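Local coordinates for general Secretion Pathway Protein (Vibrio vulnificus, PDB 4G54), which probably binds peptidoglycan as a periplasmic domain of the EpsAB fusion protein of the type II secretion system, at residues P133-I147 with A233-T244. Residues are numbered along the deposited sequence; the frame is centred on the assembly and turned at random.
Sequences PLRETLRLGMHGEAI and APLLRTYPLAET
Pro240 and Ala242 turn their side chains into the loop of residues 133-147, which reverses at a type II beta turn from Arg139 to Met142, as the last modelled residues, 239-244, run along the putative peptidoglycan-binding domain, a region of helices and connecting loops. The backbones meet in a single antiparallel bridge: His143 and Glu243 form a hydrogen-bonded pair, Glu243 N to His143 O at 2.8 Å and His143 N to Glu243 O in return. Gly144 occupies the N-cap position of helix 145-158, and in the helix's first turn Ala146 N donates to Leu241 O in a nearly straight bond (168° at the hydrogen) that arrives from above the carbonyl plane.

Ala242 CB sits among apolar tips: Leu138 CD2, Met142 CE, Ile147 CD1 and, 3.7 Å away, Ala146 CB. The Met142 chain bends at its last torsion (chi3 72°), which carries CE to this methyl, while its SD takes a weak hydrogen bond from Arg139 N. The Pro240 ring is held along its rim, CG against Leu134 CD2 at 3.8 Å, CD against Pro133 CB, and CB beside the Glu145 chain, which crosses the ring at about a right angle. Leu134 itself also packs on helices 145-158 and 193-202, so the tail is joined to the helical part of the domain.

At the other end, Pro133 O approaches Tyr239 CD1 obliquely at 3.1 Å. Arg135 crosses Tyr239 with guanidinium and ring planes 63° apart; its NE bonds instead to Met132 O, NH1 to Ser56 OG and NH2 to Ile59 O, one partner for each nitrogen, which fixes the group's rotation. Tyr239 OH stands over the centre of one guanidinium face, 3.1 Å from Arg135 CZ.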
loop_
_atom_site.group_PDB
_atom_site.type_symbol
_atom_site.label_atom_id
_atom_site.label_comp_id
_atom_site.label_asym_id
_atom_site.label_seq_id
_atom_site.Cartn_x
_atom_site.Cartn_y
_atom_site.Cartn_z
ATOM N N PRO A 133 4.568 -9.585 2.820
ATOM C CA PRO A 133 5.405 -10.600 3.458
ATOM C C PRO A 133 5.214 -12.017 2.960
ATOM O O PRO A 133 6.122 -12.845 3.171
ATOM C CB PRO A 133 4.980 -10.515 4.907
ATOM C CG PRO A 133 3.517 -10.083 4.912
ATOM C CD PRO A 133 3.639 -9.002 3.785
ATOM N N LEU A 134 4.081 -12.280 2.264
ATOM C CA LEU A 134 3.786 -13.648 1.814
ATOM C C LEU A 134 3.949 -13.746 0.320
ATOM O O LEU A 134 3.165 -13.136 -0.452
ATOM C CB LEU A 134 2.378 -14.119 2.211
ATOM C CG LEU A 134 2.074 -13.913 3.684
ATOM C CD1 LEU A 134 0.607 -14.514 4.010
ATOM C CD2 LEU A 134 3.121 -14.748 4.513
ATOM N N ARG A 135 5.018 -14.392 -0.099
ATOM C CA ARG A 135 5.375 -14.352 -1.531
ATOM C C ARG A 135 5.496 -15.748 -2.083
ATOM O O ARG A 135 5.982 -15.893 -3.221
ATOM C CB ARG A 135 6.773 -13.702 -1.713
ATOM C CG ARG A 135 6.802 -12.252 -1.161
ATOM C CD ARG A 135 6.893 -11.279 -2.191
ATOM N NE ARG A 135 7.064 -9.928 -1.623
ATOM C CZ ARG A 135 7.860 -9.027 -2.128
ATOM N NH1 ARG A 135 8.605 -9.339 -3.206
ATOM N NH2 ARG A 135 7.885 -7.774 -1.577
ATOM N N GLU A 136 5.100 -16.756 -1.292
ATOM C CA GLU A 136 5.092 -18.152 -1.763
ATOM C C GLU A 136 3.756 -18.838 -1.487
ATOM O O GLU A 136 3.043 -18.488 -0.502
ATOM C CB GLU A 136 6.177 -18.954 -1.024
ATOM C CG GLU A 136 7.504 -18.385 -1.420
ATOM C CD GLU A 136 8.694 -19.050 -0.733
ATOM O OE1 GLU A 136 8.770 -20.290 -0.654
ATOM O OE2 GLU A 136 9.669 -18.303 -0.420
ATOM N N THR A 137 3.416 -19.828 -2.321
ATOM C CA THR A 137 2.121 -20.432 -2.136
ATOM C C THR A 137 1.974 -21.174 -0.831
ATOM O O THR A 137 2.879 -21.946 -0.457
ATOM C CB THR A 137 1.898 -21.389 -3.338
ATOM O OG1 THR A 137 1.848 -20.549 -4.512
ATOM C CG2 THR A 137 0.622 -22.164 -3.204
ATOM N N LEU A 138 0.817 -20.911 -0.192
ATOM C CA LEU A 138 0.495 -21.612 1.073
ATOM C C LEU A 138 -0.716 -22.539 0.830
ATOM O O LEU A 138 -1.695 -22.126 0.178
ATOM C CB LEU A 138 0.178 -20.554 2.145
ATOM C CG LEU A 138 1.401 -19.578 2.344
ATOM C CD1 LEU A 138 0.876 -18.601 3.315
ATOM C CD2 LEU A 138 2.666 -20.228 2.976
ATOM N N ARG A 139 -0.679 -23.763 1.355
ATOM C CA ARG A 139 -1.749 -24.709 1.124
ATOM C C ARG A 139 -1.922 -25.587 2.336
ATOM O O ARG A 139 -1.048 -25.653 3.236
ATOM C CB ARG A 139 -1.530 -25.531 -0.115
ATOM C CG ARG A 139 -0.362 -26.470 0.072
ATOM C CD ARG A 139 0.041 -27.313 -1.157
ATOM N NE ARG A 139 0.686 -26.490 -2.194
ATOM C CZ ARG A 139 0.151 -26.247 -3.389
ATOM N NH1 ARG A 139 -1.115 -26.648 -3.692
ATOM N NH2 ARG A 139 0.853 -25.515 -4.268
ATOM N N LEU A 140 -3.075 -26.256 2.327
ATOM C CA LEU A 140 -3.421 -27.182 3.387
ATOM C C LEU A 140 -2.248 -28.085 3.750
ATOM O O LEU A 140 -1.671 -28.739 2.874
ATOM C CB LEU A 140 -4.586 -28.080 2.870
ATOM C CG LEU A 140 -5.157 -29.059 3.912
ATOM C CD1 LEU A 140 -6.057 -28.265 4.923
ATOM C CD2 LEU A 140 -6.015 -30.061 3.101
ATOM N N GLY A 141 -2.020 -28.164 5.051
ATOM C CA GLY A 141 -0.955 -29.045 5.597
ATOM C C GLY A 141 0.285 -28.300 5.972
ATOM O O GLY A 141 1.113 -28.782 6.760
ATOM N N MET A 142 0.461 -27.119 5.430
ATOM C CA MET A 142 1.649 -26.359 5.734
ATOM C C MET A 142 1.530 -25.683 7.126
ATOM O O MET A 142 0.441 -25.501 7.664
ATOM C CB MET A 142 1.946 -25.264 4.664
ATOM C CG MET A 142 2.318 -25.913 3.330
ATOM S SD MET A 142 2.600 -24.672 2.030
ATOM C CE MET A 142 4.163 -23.972 2.540
ATOM N N HIS A 143 2.665 -25.304 7.703
ATOM C CA HIS A 143 2.672 -24.697 9.030
ATOM C C HIS A 143 3.805 -23.730 9.209
ATOM O O HIS A 143 4.844 -23.886 8.537
ATOM C CB HIS A 143 2.685 -25.769 10.125
ATOM C CG HIS A 143 3.938 -26.554 10.161
ATOM N ND1 HIS A 143 4.163 -27.629 9.317
ATOM C CD2 HIS A 143 5.068 -26.389 10.879
ATOM C CE1 HIS A 143 5.363 -28.134 9.570
ATOM N NE2 HIS A 143 5.938 -27.387 10.495
ATOM N N GLY A 144 3.646 -22.747 10.086
ATOM C CA GLY A 144 4.715 -21.822 10.387
ATOM C C GLY A 144 4.239 -20.415 10.556
ATOM O O GLY A 144 3.022 -20.167 10.466
ATOM N N GLU A 145 5.187 -19.475 10.732
ATOM C CA GLU A 145 4.813 -18.097 10.951
ATOM C C GLU A 145 4.041 -17.519 9.743
ATOM O O GLU A 145 3.185 -16.644 9.928
ATOM C CB GLU A 145 6.044 -17.262 11.175
ATOM C CG GLU A 145 5.723 -15.848 11.659
ATOM C CD GLU A 145 6.981 -14.943 11.826
ATOM O OE1 GLU A 145 8.154 -15.423 11.705
ATOM O OE2 GLU A 145 6.768 -13.738 12.114
ATOM N N ALA A 146 4.338 -17.980 8.537
ATOM C CA ALA A 146 3.618 -17.516 7.379
ATOM C C ALA A 146 2.142 -17.815 7.462
ATOM O O ALA A 146 1.321 -17.000 6.942
ATOM C CB ALA A 146 4.208 -18.145 6.121
ATOM N N ILE A 147 1.799 -18.948 8.082
ATOM C CA ILE A 147 0.383 -19.309 8.206
ATOM C C ILE A 147 -0.266 -18.393 9.233
ATOM O O ILE A 147 -1.406 -17.922 8.999
ATOM C CB ILE A 147 0.236 -20.757 8.615
ATOM C CG1 ILE A 147 0.874 -21.722 7.605
ATOM C CG2 ILE A 147 -1.257 -21.078 8.764
ATOM C CD1 ILE A 147 0.662 -21.429 6.107
ATOM N N ALA A 233 11.016 3.586 11.806
ATOM C CA ALA A 233 11.625 2.263 12.087
ATOM C C ALA A 233 12.419 1.824 10.837
ATOM O O ALA A 233 12.105 2.212 9.699
ATOM C CB ALA A 233 10.539 1.242 12.368
ATOM N N PRO A 234 13.372 0.930 11.048
ATOM C CA PRO A 234 13.988 0.342 9.866
ATOM C C PRO A 234 13.042 -0.611 9.154
ATOM O O PRO A 234 12.214 -1.231 9.802
ATOM C CB PRO A 234 15.201 -0.430 10.481
ATOM C CG PRO A 234 14.800 -0.743 11.881
ATOM C CD PRO A 234 13.898 0.407 12.325
ATOM N N LEU A 235 13.134 -0.721 7.813
ATOM C CA LEU A 235 12.309 -1.703 7.146
ATOM C C LEU A 235 12.517 -3.164 7.583
ATOM O O LEU A 235 13.622 -3.552 8.006
ATOM C CB LEU A 235 12.521 -1.546 5.597
ATOM C CG LEU A 235 11.841 -0.339 4.921
ATOM C CD1 LEU A 235 12.444 -0.151 3.526
ATOM C CD2 LEU A 235 10.333 -0.733 4.802
ATOM N N LEU A 236 11.451 -3.978 7.498
ATOM C CA LEU A 236 11.533 -5.403 7.760
ATOM C C LEU A 236 12.092 -6.109 6.534
ATOM O O LEU A 236 11.493 -5.974 5.408
ATOM C CB LEU A 236 10.121 -5.922 7.978
ATOM C CG LEU A 236 9.935 -7.270 8.621
ATOM C CD1 LEU A 236 10.864 -7.534 9.812
ATOM C CD2 LEU A 236 8.455 -7.035 9.097
ATOM N N ARG A 237 13.172 -6.839 6.712
ATOM C CA ARG A 237 13.815 -7.488 5.588
ATOM C C ARG A 237 13.975 -9.005 5.727
ATOM O O ARG A 237 14.855 -9.569 5.157
ATOM C CB ARG A 237 15.115 -6.797 5.276
ATOM C CG ARG A 237 14.937 -5.331 4.929
ATOM C CD ARG A 237 16.244 -4.685 4.743
ATOM N NE ARG A 237 16.265 -3.245 4.932
ATOM C CZ ARG A 237 15.939 -2.407 3.934
ATOM N NH1 ARG A 237 15.626 -2.886 2.717
ATOM N NH2 ARG A 237 15.946 -1.107 4.121
ATOM N N THR A 238 13.061 -9.622 6.477
ATOM C CA THR A 238 12.995 -11.065 6.505
ATOM C C THR A 238 11.494 -11.355 6.270
ATOM O O THR A 238 10.622 -10.511 6.619
ATOM C CB THR A 238 13.455 -11.673 7.889
ATOM O OG1 THR A 238 12.604 -11.087 8.848
ATOM C CG2 THR A 238 14.876 -11.294 8.176
ATOM N N TYR A 239 11.267 -12.510 5.647
ATOM C CA TYR A 239 9.898 -13.018 5.336
ATOM C C TYR A 239 9.556 -14.115 6.350
ATOM O O TYR A 239 10.455 -14.894 6.715
ATOM C CB TYR A 239 9.957 -13.692 3.945
ATOM C CG TYR A 239 10.074 -12.739 2.804
ATOM C CD1 TYR A 239 9.015 -11.862 2.497
ATOM C CD2 TYR A 239 11.236 -12.734 1.980
ATOM C CE1 TYR A 239 9.072 -10.974 1.421
ATOM C CE2 TYR A 239 11.312 -11.806 0.847
ATOM C CZ TYR A 239 10.209 -10.917 0.600
ATOM O OH TYR A 239 10.246 -9.954 -0.439
ATOM N N PRO A 240 8.281 -14.299 6.698
ATOM C CA PRO A 240 7.897 -15.417 7.610
ATOM C C PRO A 240 7.960 -16.736 6.881
ATOM O O PRO A 240 7.569 -16.773 5.656
ATOM C CB PRO A 240 6.480 -15.091 8.047
ATOM C CG PRO A 240 5.944 -14.135 6.987
ATOM C CD PRO A 240 7.151 -13.416 6.352
ATOM N N LEU A 241 8.385 -17.805 7.559
ATOM C CA LEU A 241 8.459 -19.027 6.726
ATOM C C LEU A 241 7.273 -19.893 6.921
ATOM O O LEU A 241 6.546 -19.773 7.894
ATOM C CB LEU A 241 9.693 -19.852 6.966
ATOM C CG LEU A 241 10.954 -19.163 6.460
ATOM C CD1 LEU A 241 12.013 -19.779 7.370
ATOM C CD2 LEU A 241 11.247 -19.328 4.956
ATOM N N ALA A 242 7.044 -20.779 5.956
ATOM C CA ALA A 242 6.244 -21.923 6.206
ATOM C C ALA A 242 6.878 -23.187 5.659
ATOM O O ALA A 242 7.745 -23.147 4.747
ATOM C CB ALA A 242 4.785 -21.821 5.724
ATOM N N GLU A 243 6.491 -24.276 6.258
ATOM C CA GLU A 243 7.061 -25.565 5.919
ATOM C C GLU A 243 5.966 -26.544 5.621
ATOM O O GLU A 243 4.816 -26.408 6.079
ATOM C CB GLU A 243 7.982 -26.080 7.069
ATOM C CG GLU A 243 9.137 -25.144 7.455
ATOM C CD GLU A 243 9.954 -25.672 8.636
ATOM O OE1 GLU A 243 9.368 -26.365 9.525
ATOM O OE2 GLU A 243 11.183 -25.386 8.693
ATOM N N THR A 244 6.307 -27.595 4.893
ATOM C CA THR A 244 5.296 -28.563 4.503
ATOM C C THR A 244 4.983 -29.593 5.584
ATOM O O THR A 244 5.868 -29.934 6.357
ATOM C CB THR A 244 5.719 -29.258 3.230
ATOM O OG1 THR A 244 4.708 -30.196 2.848
ATOM C CG2 THR A 244 7.032 -29.968 3.468
HETATM O O HOH W 1 8.993 -28.320 11.736
#